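Local coordinates for protein cysteine desulfurase (PDB 6A6E) that catalyses, as a PLP-dependent cysteine desulfurase of the SufS type, the removal of sulfur from cysteine, probably to supply iron-sulfur cluster assembly, at residues Ala78-Phe89 with Ile290-Asp301; Gln213-Asp221 with Phe308-Glu316. All coordinates share one frame; numbering follows the deposited sequence.

Contact 1: residues Ala78-Phe89 with Ile290-Asp301; sequences AYEQAREKVANF and ITGAVGLGYTID
Lys85 reaches from helix 70-90 over Gly297 to Asp301 in a helix-helix packing of the class-V aminotransferase fold, the two axes crossing at 44° and 8.2 Å apart. Its CB points toward the other helix, and with CG anti to its own carbonyl carbon (chi1 -60°) and the chain extended beyond, it lies across the glycine: CG skirts Asp301 OD1, CD rests 3.3 Å from Asp301 OD1 and 3.5 Å from Gly297 O, CE lies about equally far from the two carboxylate oxygens, and NZ forms a salt bridge of 2.8 Å with Asp301 OD2, on the syn side and 20° out of plane. NZ also donates to a water that hydrogen-bonds Val294 O, and sits 3.6 Å from Tyr298 CE1. A methionine here would probably leave the Asp301 carboxylate without its counter-charge and the water without its donor. Gly297, with no side chain, lets Ala82 CB and Lys85 CD come in close. Beyond the lysine, Ile300 lays CG1 over one face of the Phe89 ring and sends CD1 to Val86 CG2. Toward the other end, Tyr79, whose OH bonds Glu284, sets CE1 3.6 Å from Ala293 CB, while Ala82 CB presses to 3.3 Å from Ala293 O.

Contact 2: residues Gln213-Asp221 with Phe308-Glu316; sequences QLVPHKKVD and FEKVEKHVE. With PLP (pyridoxal-5'-phosphate), chain E.
Phe308 and Glu312, one turn apart on helix 308-327, grip the loop that follows strand 206-210 in the PLP-binding class-V aminotransferase fold. The Phe308 ring packs against the loop backbone: Pro216 O lies at the ring edge, 3.5 Å from CE1, and the carbonyl carbon of Lys218 stands near the ring plane beside CE2. Glu312, a turn further on, meets the same backbone. A chi1 of 175° and an extended chain carry its OE1 to Lys219 N, a bond of 3.0 Å and almost straight at 178°, though the N-H comes from above the carboxylate plane. The stem of the same side chain covers His217 O, whose distance to Glu312 CB is 3.2 Å, and Glu312 CA adds a CA-H...O contact to that oxygen.

Further along the helix, Val315 brings both methyls to 4.1 Å from His217 CB. A water spans from His217 ND1 to Glu312 O, donating to the carbonyl, while His217 NE2 is held by Gln185, a residue of the cofactor pocket. Outward again, Tyr402 bonds Pro216 O, and Lys218 NZ pairs with Glu192 rather than with Glu312. On the outer side of the helix, Lys313 forms a salt bridge with Glu316 and a long one with Glu309. At the start of the loop, Gln213 turns toward the cofactor, its chain bent at chi2 (-63°). Its NE2 also bonds Ala40 O, and makes a notably short hydrogen bond, 2.5 Å, to PLP O3.

Overall arrangement
Contacts 1 and 2 have centres about 18 Å apart and are tied through successive helices: helix 290-306 supplies one side of contact 1, and helix 308-327, next in the chain, supplies one side of contact 2. Their segments alternate in sequence. They also touch directly, for Phe89 CZ of contact 1 lies 3.8 Å from Phe308 CZ of contact 2 in an edge-to-face pair, and Phe89 CE2 is 4.0 Å from Val215 CG1. Phe89 thus links the helix pair to the loop of residues 213-221, whose Gln213 bonds PLP. At the far end of contact 1, Thr291 N bonds Thr241 of the second subunit, which in turn lends Thr287 to this PLP.

Contact 1: residues Ala78-Phe89 with Ile290-Asp301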
loop_
_atom_site.group_PDB
_atom_site.type_symbol
_atom_site.label_atom_id
_atom_site.label_comp_id
_atom_site.label_asym_id
_atom_site.label_seq_id
_atom_site.Cartn_x
_atom_site.Cartn_y
_atom_site.Cartn_z
ATOM N N ALA A 78 -18.531 -0.020 -3.218
ATOM C CA ALA A 78 -18.052 0.427 -1.906
ATOM C C ALA A 78 -16.784 1.233 -2.060
ATOM O O ALA A 78 -16.626 2.265 -1.387
ATOM C CB ALA A 78 -17.873 -0.751 -0.938
ATOM N N TYR A 79 -15.873 0.786 -2.927
ATOM C CA TYR A 79 -14.613 1.506 -3.171
ATOM C C TYR A 79 -14.841 2.904 -3.745
ATOM O O TYR A 79 -14.255 3.893 -3.293
ATOM C CB TYR A 79 -13.704 0.687 -4.095
ATOM C CG TYR A 79 -12.331 1.222 -4.349
ATOM C CD1 TYR A 79 -11.278 1.061 -3.420
ATOM C CD2 TYR A 79 -12.022 1.833 -5.587
ATOM C CE1 TYR A 79 -9.991 1.538 -3.720
ATOM C CE2 TYR A 79 -10.737 2.289 -5.885
ATOM C CZ TYR A 79 -9.733 2.165 -4.932
ATOM O OH TYR A 79 -8.500 2.651 -5.305
ATOM N N GLU A 80 -15.634 3.007 -4.801
ATOM C CA GLU A 80 -15.939 4.351 -5.342
ATOM C C GLU A 80 -16.728 5.235 -4.338
ATOM O O GLU A 80 -16.515 6.407 -4.319
ATOM C CB GLU A 80 -16.747 4.250 -6.616
ATOM C CG GLU A 80 -16.036 3.663 -7.876
ATOM C CD GLU A 80 -14.543 3.175 -7.853
ATOM O OE1 GLU A 80 -13.486 3.990 -8.048
ATOM O OE2 GLU A 80 -14.471 1.871 -7.825
ATOM N N GLN A 81 -17.609 4.656 -3.514
ATOM C CA GLN A 81 -18.267 5.400 -2.426
ATOM C C GLN A 81 -17.208 5.951 -1.466
ATOM O O GLN A 81 -17.314 7.099 -1.041
ATOM C CB GLN A 81 -19.302 4.578 -1.679
ATOM C CG GLN A 81 -20.566 4.349 -2.556
ATOM C CD GLN A 81 -21.603 3.427 -1.904
ATOM O OE1 GLN A 81 -21.277 2.592 -1.059
ATOM N NE2 GLN A 81 -22.853 3.575 -2.302
ATOM N N ALA A 82 -16.159 5.161 -1.168
ATOM C CA ALA A 82 -15.108 5.655 -0.289
ATOM C C ALA A 82 -14.377 6.861 -0.901
ATOM O O ALA A 82 -14.081 7.817 -0.173
ATOM C CB ALA A 82 -14.147 4.556 0.079
ATOM N N ARG A 83 -14.088 6.816 -2.204
ATOM C CA ARG A 83 -13.409 7.898 -2.880
ATOM C C ARG A 83 -14.218 9.195 -2.695
ATOM O O ARG A 83 -13.660 10.305 -2.444
ATOM C CB ARG A 83 -13.221 7.611 -4.380
ATOM C CG ARG A 83 -12.295 8.603 -5.084
ATOM C CD ARG A 83 -12.293 8.480 -6.612
ATOM N NE ARG A 83 -12.024 7.105 -7.057
ATOM C CZ ARG A 83 -10.837 6.486 -7.053
ATOM N NH1 ARG A 83 -9.722 7.101 -6.627
ATOM N NH2 ARG A 83 -10.751 5.237 -7.483
ATOM N N GLU A 84 -15.536 9.045 -2.828
ATOM C CA GLU A 84 -16.439 10.191 -2.684
ATOM C C GLU A 84 -16.475 10.782 -1.255
ATOM O O GLU A 84 -16.514 12.015 -1.055
ATOM C CB GLU A 84 -17.815 9.797 -3.252
ATOM C CG GLU A 84 -18.958 10.796 -2.990
ATOM C CD GLU A 84 -18.950 12.083 -3.859
ATOM O OE1 GLU A 84 -20.019 12.767 -3.895
ATOM O OE2 GLU A 84 -17.915 12.430 -4.494
ATOM N N LYS A 85 -16.467 9.926 -0.260
ATOM C CA LYS A 85 -16.389 10.408 1.126
ATOM C C LYS A 85 -15.114 11.210 1.377
ATOM O O LYS A 85 -15.160 12.239 2.062
ATOM C CB LYS A 85 -16.458 9.271 2.113
ATOM C CG LYS A 85 -17.727 8.467 2.026
ATOM C CD LYS A 85 -17.642 7.245 2.947
ATOM C CE LYS A 85 -18.833 6.280 2.754
ATOM N NZ LYS A 85 -18.827 5.118 3.654
ATOM N N VAL A 86 -13.998 10.785 0.772
ATOM C CA VAL A 86 -12.735 11.488 0.945
ATOM C C VAL A 86 -12.820 12.845 0.181
ATOM O O VAL A 86 -12.365 13.881 0.669
ATOM C CB VAL A 86 -11.527 10.638 0.463
ATOM C CG1 VAL A 86 -10.295 11.475 0.333
ATOM C CG2 VAL A 86 -11.310 9.435 1.380
ATOM N N ALA A 87 -13.354 12.817 -1.028
ATOM C CA ALA A 87 -13.502 14.030 -1.813
ATOM C C ALA A 87 -14.399 15.019 -1.031
ATOM O O ALA A 87 -14.052 16.176 -0.927
ATOM C CB ALA A 87 -14.108 13.725 -3.204
ATOM N N ASN A 88 -15.499 14.561 -0.450
ATOM C CA ASN A 88 -16.378 15.509 0.278
ATOM C C ASN A 88 -15.658 16.042 1.510
ATOM O O ASN A 88 -15.802 17.175 1.843
ATOM C CB ASN A 88 -17.694 14.889 0.739
ATOM C CG ASN A 88 -18.629 14.508 -0.442
ATOM O OD1 ASN A 88 -18.447 14.954 -1.578
ATOM N ND2 ASN A 88 -19.600 13.643 -0.164
ATOM N N PHE A 89 -14.862 15.215 2.167
ATOM C CA PHE A 89 -14.125 15.654 3.356
ATOM C C PHE A 89 -13.127 16.763 3.076
ATOM O O PHE A 89 -12.828 17.565 3.985
ATOM C CB PHE A 89 -13.357 14.458 3.889
ATOM C CG PHE A 89 -12.688 14.686 5.205
ATOM C CD1 PHE A 89 -13.440 14.856 6.348
ATOM C CD2 PHE A 89 -11.305 14.637 5.312
ATOM C CE1 PHE A 89 -12.823 15.036 7.563
ATOM C CE2 PHE A 89 -10.686 14.745 6.553
ATOM C CZ PHE A 89 -11.446 14.950 7.673
ATOM N N ILE A 290 -8.003 -2.012 -1.375
ATOM C CA ILE A 290 -9.433 -1.866 -1.540
ATOM C C ILE A 290 -10.093 -1.722 -0.171
ATOM O O ILE A 290 -10.873 -0.815 0.048
ATOM C CB ILE A 290 -10.067 -3.076 -2.266
ATOM C CG1 ILE A 290 -9.505 -3.219 -3.707
ATOM C CG2 ILE A 290 -11.568 -2.960 -2.338
ATOM C CD1 ILE A 290 -9.820 -4.612 -4.216
ATOM N N THR A 291 -9.763 -2.607 0.764
ATOM C CA THR A 291 -10.413 -2.562 2.022
ATOM C C THR A 291 -9.911 -1.395 2.874
ATOM O O THR A 291 -10.640 -0.883 3.764
ATOM C CB THR A 291 -10.202 -3.904 2.762
ATOM O OG1 THR A 291 -10.740 -4.962 1.937
ATOM C CG2 THR A 291 -10.872 -3.834 4.133
ATOM N N GLY A 292 -8.671 -0.963 2.651
ATOM C CA GLY A 292 -8.103 0.207 3.366
ATOM C C GLY A 292 -8.823 1.492 2.968
ATOM O O GLY A 292 -9.144 2.340 3.816
ATOM N N ALA A 293 -9.091 1.607 1.677
ATOM C CA ALA A 293 -9.877 2.726 1.156
ATOM C C ALA A 293 -11.322 2.747 1.772
ATOM O O ALA A 293 -11.770 3.742 2.283
ATOM C CB ALA A 293 -9.942 2.642 -0.325
ATOM N N VAL A 294 -12.006 1.620 1.721
ATOM C CA VAL A 294 -13.341 1.477 2.287
ATOM C C VAL A 294 -13.301 1.794 3.788
ATOM O O VAL A 294 -14.147 2.511 4.295
ATOM C CB VAL A 294 -13.911 0.058 2.044
ATOM C CG1 VAL A 294 -15.225 -0.182 2.800
ATOM C CG2 VAL A 294 -14.197 -0.139 0.591
ATOM N N GLY A 295 -12.311 1.253 4.485
ATOM C CA GLY A 295 -12.074 1.563 5.901
ATOM C C GLY A 295 -11.825 3.014 6.179
ATOM O O GLY A 295 -12.353 3.574 7.153
ATOM N N LEU A 296 -11.026 3.658 5.362
ATOM C CA LEU A 296 -10.811 5.075 5.489
ATOM C C LEU A 296 -12.128 5.869 5.374
ATOM O O LEU A 296 -12.367 6.837 6.099
ATOM C CB LEU A 296 -9.777 5.594 4.503
ATOM C CG LEU A 296 -9.454 7.091 4.534
ATOM C CD1 LEU A 296 -8.887 7.463 5.891
ATOM C CD2 LEU A 296 -8.471 7.460 3.479
ATOM N N GLY A 297 -12.913 5.497 4.387
ATOM C CA GLY A 297 -14.262 6.032 4.210
ATOM C C GLY A 297 -15.114 5.893 5.476
ATOM O O GLY A 297 -15.765 6.836 5.887
ATOM N N TYR A 298 -15.061 4.721 6.102
ATOM C CA TYR A 298 -15.784 4.503 7.342
ATOM C C TYR A 298 -15.230 5.292 8.531
ATOM O O TYR A 298 -16.003 5.701 9.390
ATOM C CB TYR A 298 -15.842 3.028 7.675
ATOM C CG TYR A 298 -16.713 2.218 6.729
ATOM C CD1 TYR A 298 -17.922 2.703 6.255
ATOM C CD2 TYR A 298 -16.357 0.927 6.382
ATOM C CE1 TYR A 298 -18.715 1.937 5.425
ATOM C CE2 TYR A 298 -17.151 0.164 5.538
ATOM C CZ TYR A 298 -18.300 0.680 5.063
ATOM O OH TYR A 298 -19.059 -0.126 4.256
ATOM N N THR A 299 -13.909 5.515 8.558
ATOM C CA THR A 299 -13.279 6.417 9.514
ATOM C C THR A 299 -13.766 7.843 9.386
ATOM O O THR A 299 -14.129 8.508 10.381
ATOM C CB THR A 299 -11.748 6.339 9.340
ATOM O OG1 THR A 299 -11.355 4.959 9.476
ATOM C CG2 THR A 299 -11.030 7.161 10.289
ATOM N N ILE A 300 -13.811 8.324 8.168
ATOM C CA ILE A 300 -14.365 9.629 7.906
ATOM C C ILE A 300 -15.860 9.663 8.313
ATOM O O ILE A 300 -16.275 10.672 8.895
ATOM C CB ILE A 300 -14.143 10.043 6.449
ATOM C CG1 ILE A 300 -12.652 10.320 6.200
ATOM C CG2 ILE A 300 -14.864 11.334 6.098
ATOM C CD1 ILE A 300 -12.368 10.450 4.726
ATOM N N ASP A 301 -16.670 8.618 8.013
ATOM C CA ASP A 301 -18.037 8.633 8.503
ATOM C C ASP A 301 -18.090 8.764 10.040
ATOM O O ASP A 301 -18.945 9.472 10.572
ATOM C CB ASP A 301 -18.857 7.381 8.136
ATOM C CG ASP A 301 -19.068 7.200 6.618
ATOM O OD1 ASP A 301 -18.996 8.200 5.851
ATOM O OD2 ASP A 301 -19.318 6.047 6.227
HETATM O O HOH W 1 -16.331 3.820 2.981
#

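Contact 2: residues Gln213-Asp221 with Phe308-Glu316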
loop_
_atom_site.group_PDB
_atom_site.type_symbol
_atom_site.label_atom_id
_atom_site.label_comp_id
_atom_site.label_asym_id
_atom_site.label_seq_id
_atom_site.Cartn_x
_atom_site.Cartn_y
_atom_site.Cartn_z
ATOM N N GLN A 213 0.121 15.530 9.282
ATOM C CA GLN A 213 -0.189 15.892 10.681
ATOM C C GLN A 213 -1.394 16.827 10.773
ATOM O O GLN A 213 -2.042 16.867 11.805
ATOM C CB GLN A 213 0.938 16.619 11.386
ATOM C CG GLN A 213 2.144 15.856 11.704
ATOM C CD GLN A 213 1.904 14.728 12.674
ATOM O OE1 GLN A 213 1.056 14.813 13.590
ATOM N NE2 GLN A 213 2.651 13.637 12.468
ATOM N N LEU A 214 -1.652 17.600 9.720
ATOM C CA LEU A 214 -2.720 18.610 9.711
ATOM C C LEU A 214 -4.100 18.018 9.510
ATOM O O LEU A 214 -5.096 18.326 10.251
ATOM C CB LEU A 214 -2.418 19.611 8.599
ATOM C CG LEU A 214 -3.407 20.771 8.430
ATOM C CD1 LEU A 214 -3.332 21.648 9.671
ATOM C CD2 LEU A 214 -3.137 21.595 7.175
ATOM N N VAL A 215 -4.208 17.140 8.509
ATOM C CA VAL A 215 -5.544 16.670 8.068
ATOM C C VAL A 215 -6.315 15.948 9.160
ATOM O O VAL A 215 -7.534 16.060 9.233
ATOM C CB VAL A 215 -5.418 15.821 6.765
ATOM C CG1 VAL A 215 -6.664 14.941 6.504
ATOM C CG2 VAL A 215 -5.092 16.737 5.591
ATOM N N PRO A 216 -5.631 15.202 10.034
ATOM C CA PRO A 216 -6.366 14.482 11.071
ATOM C C PRO A 216 -7.142 15.321 12.093
ATOM O O PRO A 216 -8.045 14.801 12.744
ATOM C CB PRO A 216 -5.250 13.756 11.832
ATOM C CG PRO A 216 -4.166 13.550 10.818
ATOM C CD PRO A 216 -4.203 14.825 10.025
ATOM N N HIS A 217 -6.755 16.557 12.308
ATOM C CA HIS A 217 -7.394 17.317 13.402
ATOM C C HIS A 217 -7.860 18.699 12.981
ATOM O O HIS A 217 -8.443 19.414 13.808
ATOM C CB HIS A 217 -6.448 17.495 14.594
ATOM C CG HIS A 217 -5.328 18.402 14.284
ATOM N ND1 HIS A 217 -5.401 19.763 14.506
ATOM C CD2 HIS A 217 -4.104 18.164 13.755
ATOM C CE1 HIS A 217 -4.284 20.337 14.080
ATOM N NE2 HIS A 217 -3.473 19.392 13.622
ATOM N N LYS A 218 -7.654 19.066 11.724
ATOM C CA LYS A 218 -8.116 20.351 11.311
ATOM C C LYS A 218 -8.765 20.307 9.954
ATOM O O LYS A 218 -8.250 19.670 9.009
ATOM C CB LYS A 218 -6.956 21.315 11.300
ATOM C CG LYS A 218 -7.380 22.698 10.879
ATOM C CD LYS A 218 -6.248 23.676 10.932
ATOM C CE LYS A 218 -6.843 25.007 11.211
ATOM N NZ LYS A 218 -5.737 25.953 10.991
ATOM N N LYS A 219 -9.884 21.022 9.848
ATOM C CA LYS A 219 -10.574 21.164 8.597
ATOM C C LYS A 219 -9.689 21.660 7.446
ATOM O O LYS A 219 -8.964 22.657 7.558
ATOM C CB LYS A 219 -11.804 22.050 8.723
ATOM C CG LYS A 219 -12.729 21.841 7.550
ATOM C CD LYS A 219 -13.837 22.864 7.457
ATOM C CE LYS A 219 -14.508 22.779 6.083
ATOM N NZ LYS A 219 -15.917 23.265 6.189
ATOM N N VAL A 220 -9.765 20.934 6.327
ATOM C CA VAL A 220 -8.966 21.264 5.141
ATOM C C VAL A 220 -9.937 21.365 3.948
ATOM O O VAL A 220 -10.733 20.459 3.691
ATOM C CB VAL A 220 -7.866 20.214 4.905
ATOM C CG1 VAL A 220 -7.235 20.338 3.523
ATOM C CG2 VAL A 220 -6.752 20.323 5.952
ATOM N N ASP A 221 -9.939 22.521 3.279
ATOM C CA ASP A 221 -10.768 22.777 2.127
ATOM C C ASP A 221 -9.807 23.170 1.031
ATOM O O ASP A 221 -9.270 24.285 1.020
ATOM C CB ASP A 221 -11.749 23.882 2.437
ATOM C CG ASP A 221 -12.571 24.306 1.222
ATOM O OD1 ASP A 221 -12.140 24.127 0.046
ATOM O OD2 ASP A 221 -13.696 24.797 1.461
ATOM N N PHE A 308 -16.785 16.940 13.084
ATOM C CA PHE A 308 -15.364 17.109 12.928
ATOM C C PHE A 308 -14.905 18.464 13.467
ATOM O O PHE A 308 -13.752 18.599 13.887
ATOM C CB PHE A 308 -14.958 16.931 11.479
ATOM C CG PHE A 308 -13.445 16.776 11.284
ATOM C CD1 PHE A 308 -12.758 15.734 11.892
ATOM C CD2 PHE A 308 -12.734 17.736 10.604
ATOM C CE1 PHE A 308 -11.355 15.626 11.770
ATOM C CE2 PHE A 308 -11.345 17.648 10.480
ATOM C CZ PHE A 308 -10.656 16.585 11.053
ATOM N N GLU A 309 -15.796 19.460 13.479
ATOM C CA GLU A 309 -15.538 20.733 14.183
ATOM C C GLU A 309 -15.350 20.528 15.694
ATOM O O GLU A 309 -14.491 21.120 16.282
ATOM C CB GLU A 309 -16.611 21.844 13.897
ATOM C CG GLU A 309 -16.235 23.246 14.428
ATOM C CD GLU A 309 -14.901 23.812 13.871
ATOM O OE1 GLU A 309 -14.580 23.536 12.676
ATOM O OE2 GLU A 309 -14.161 24.529 14.614
ATOM N N LYS A 310 -16.127 19.667 16.307
ATOM C CA LYS A 310 -15.858 19.318 17.651
ATOM C C LYS A 310 -14.501 18.606 17.809
ATOM O O LYS A 310 -13.793 18.842 18.786
ATOM C CB LYS A 310 -16.975 18.469 18.198
ATOM C CG LYS A 310 -18.304 19.223 18.340
ATOM C CD LYS A 310 -19.396 18.248 18.738
ATOM C CE LYS A 310 -20.639 18.908 19.279
ATOM N NZ LYS A 310 -21.397 17.904 20.097
ATOM N N VAL A 311 -14.117 17.746 16.846
ATOM C CA VAL A 311 -12.845 17.034 16.945
ATOM C C VAL A 311 -11.741 18.069 16.990
ATOM O O VAL A 311 -10.874 18.012 17.840
ATOM C CB VAL A 311 -12.657 16.013 15.765
ATOM C CG1 VAL A 311 -11.232 15.466 15.728
ATOM C CG2 VAL A 311 -13.666 14.870 15.899
ATOM N N GLU A 312 -11.816 19.039 16.086
ATOM C CA GLU A 312 -10.860 20.048 15.959
ATOM C C GLU A 312 -10.747 20.922 17.195
ATOM O O GLU A 312 -9.618 21.165 17.667
ATOM C CB GLU A 312 -11.144 20.872 14.719
ATOM C CG GLU A 312 -10.241 22.063 14.556
ATOM C CD GLU A 312 -10.506 22.880 13.295
ATOM O OE1 GLU A 312 -11.049 22.404 12.240
ATOM O OE2 GLU A 312 -10.073 24.043 13.332
ATOM N N LYS A 313 -11.893 21.363 17.729
ATOM C CA LYS A 313 -11.920 22.133 18.982
ATOM C C LYS A 313 -11.378 21.363 20.165
ATOM O O LYS A 313 -10.663 21.937 20.954
ATOM C CB LYS A 313 -13.352 22.626 19.330
ATOM C CG LYS A 313 -13.805 23.864 18.569
ATOM C CD LYS A 313 -13.290 25.128 19.283
ATOM C CE LYS A 313 -13.588 26.446 18.557
ATOM N NZ LYS A 313 -12.650 26.708 17.419
ATOM N N HIS A 314 -11.748 20.088 20.310
ATOM C CA HIS A 314 -11.258 19.274 21.401
ATOM C C HIS A 314 -9.737 19.167 21.355
ATOM O O HIS A 314 -9.056 19.456 22.348
ATOM C CB HIS A 314 -11.900 17.912 21.400
ATOM C CG HIS A 314 -11.336 16.969 22.414
ATOM N ND1 HIS A 314 -11.387 17.210 23.770
ATOM C CD2 HIS A 314 -10.755 15.752 22.278
ATOM C CE1 HIS A 314 -10.855 16.195 24.423
ATOM N NE2 HIS A 314 -10.463 15.292 23.546
ATOM N N VAL A 315 -9.201 18.811 20.192
ATOM C CA VAL A 315 -7.759 18.753 20.035
ATOM C C VAL A 315 -7.088 20.108 20.311
ATOM O O VAL A 315 -6.041 20.165 20.922
ATOM C CB VAL A 315 -7.345 18.221 18.627
ATOM C CG1 VAL A 315 -5.848 18.205 18.536
ATOM C CG2 VAL A 315 -7.791 16.787 18.451
ATOM N N GLU A 316 -7.723 21.188 19.873
ATOM C CA GLU A 316 -7.258 22.527 20.161
ATOM C C GLU A 316 -7.178 22.786 21.671
ATOM O O GLU A 316 -6.173 23.263 22.157
ATOM C CB GLU A 316 -8.178 23.535 19.472
ATOM C CG GLU A 316 -7.782 24.983 19.579
ATOM C CD GLU A 316 -8.451 25.804 18.484
ATOM O OE1 GLU A 316 -9.703 25.909 18.505
ATOM O OE2 GLU A 316 -7.739 26.322 17.593
HETATM N N1 PLP E . 5.047 14.124 6.966
HETATM C C2 PLP E . 4.638 14.421 8.172
HETATM C C2A PLP E . 4.635 15.836 8.642
HETATM C C3 PLP E . 4.233 13.311 9.035
HETATM O O3 PLP E . 3.849 13.595 10.267
HETATM C C4 PLP E . 4.221 11.941 8.525
HETATM C C4A PLP E . 3.744 10.803 9.287
HETATM C C5 PLP E . 4.734 11.724 7.169
HETATM C C6 PLP E . 5.110 12.847 6.494
HETATM C C5A PLP E . 4.863 10.328 6.552
HETATM O O4P PLP E . 3.751 9.446 6.588
HETATM P P PLP E . 3.769 7.863 6.233
HETATM O O1P PLP E . 4.103 7.700 4.804
HETATM O O2P PLP E . 4.750 7.335 7.239
HETATM O O3P PLP E . 2.335 7.526 6.515
HETATM O O HOH W 2 -7.086 21.291 16.458
#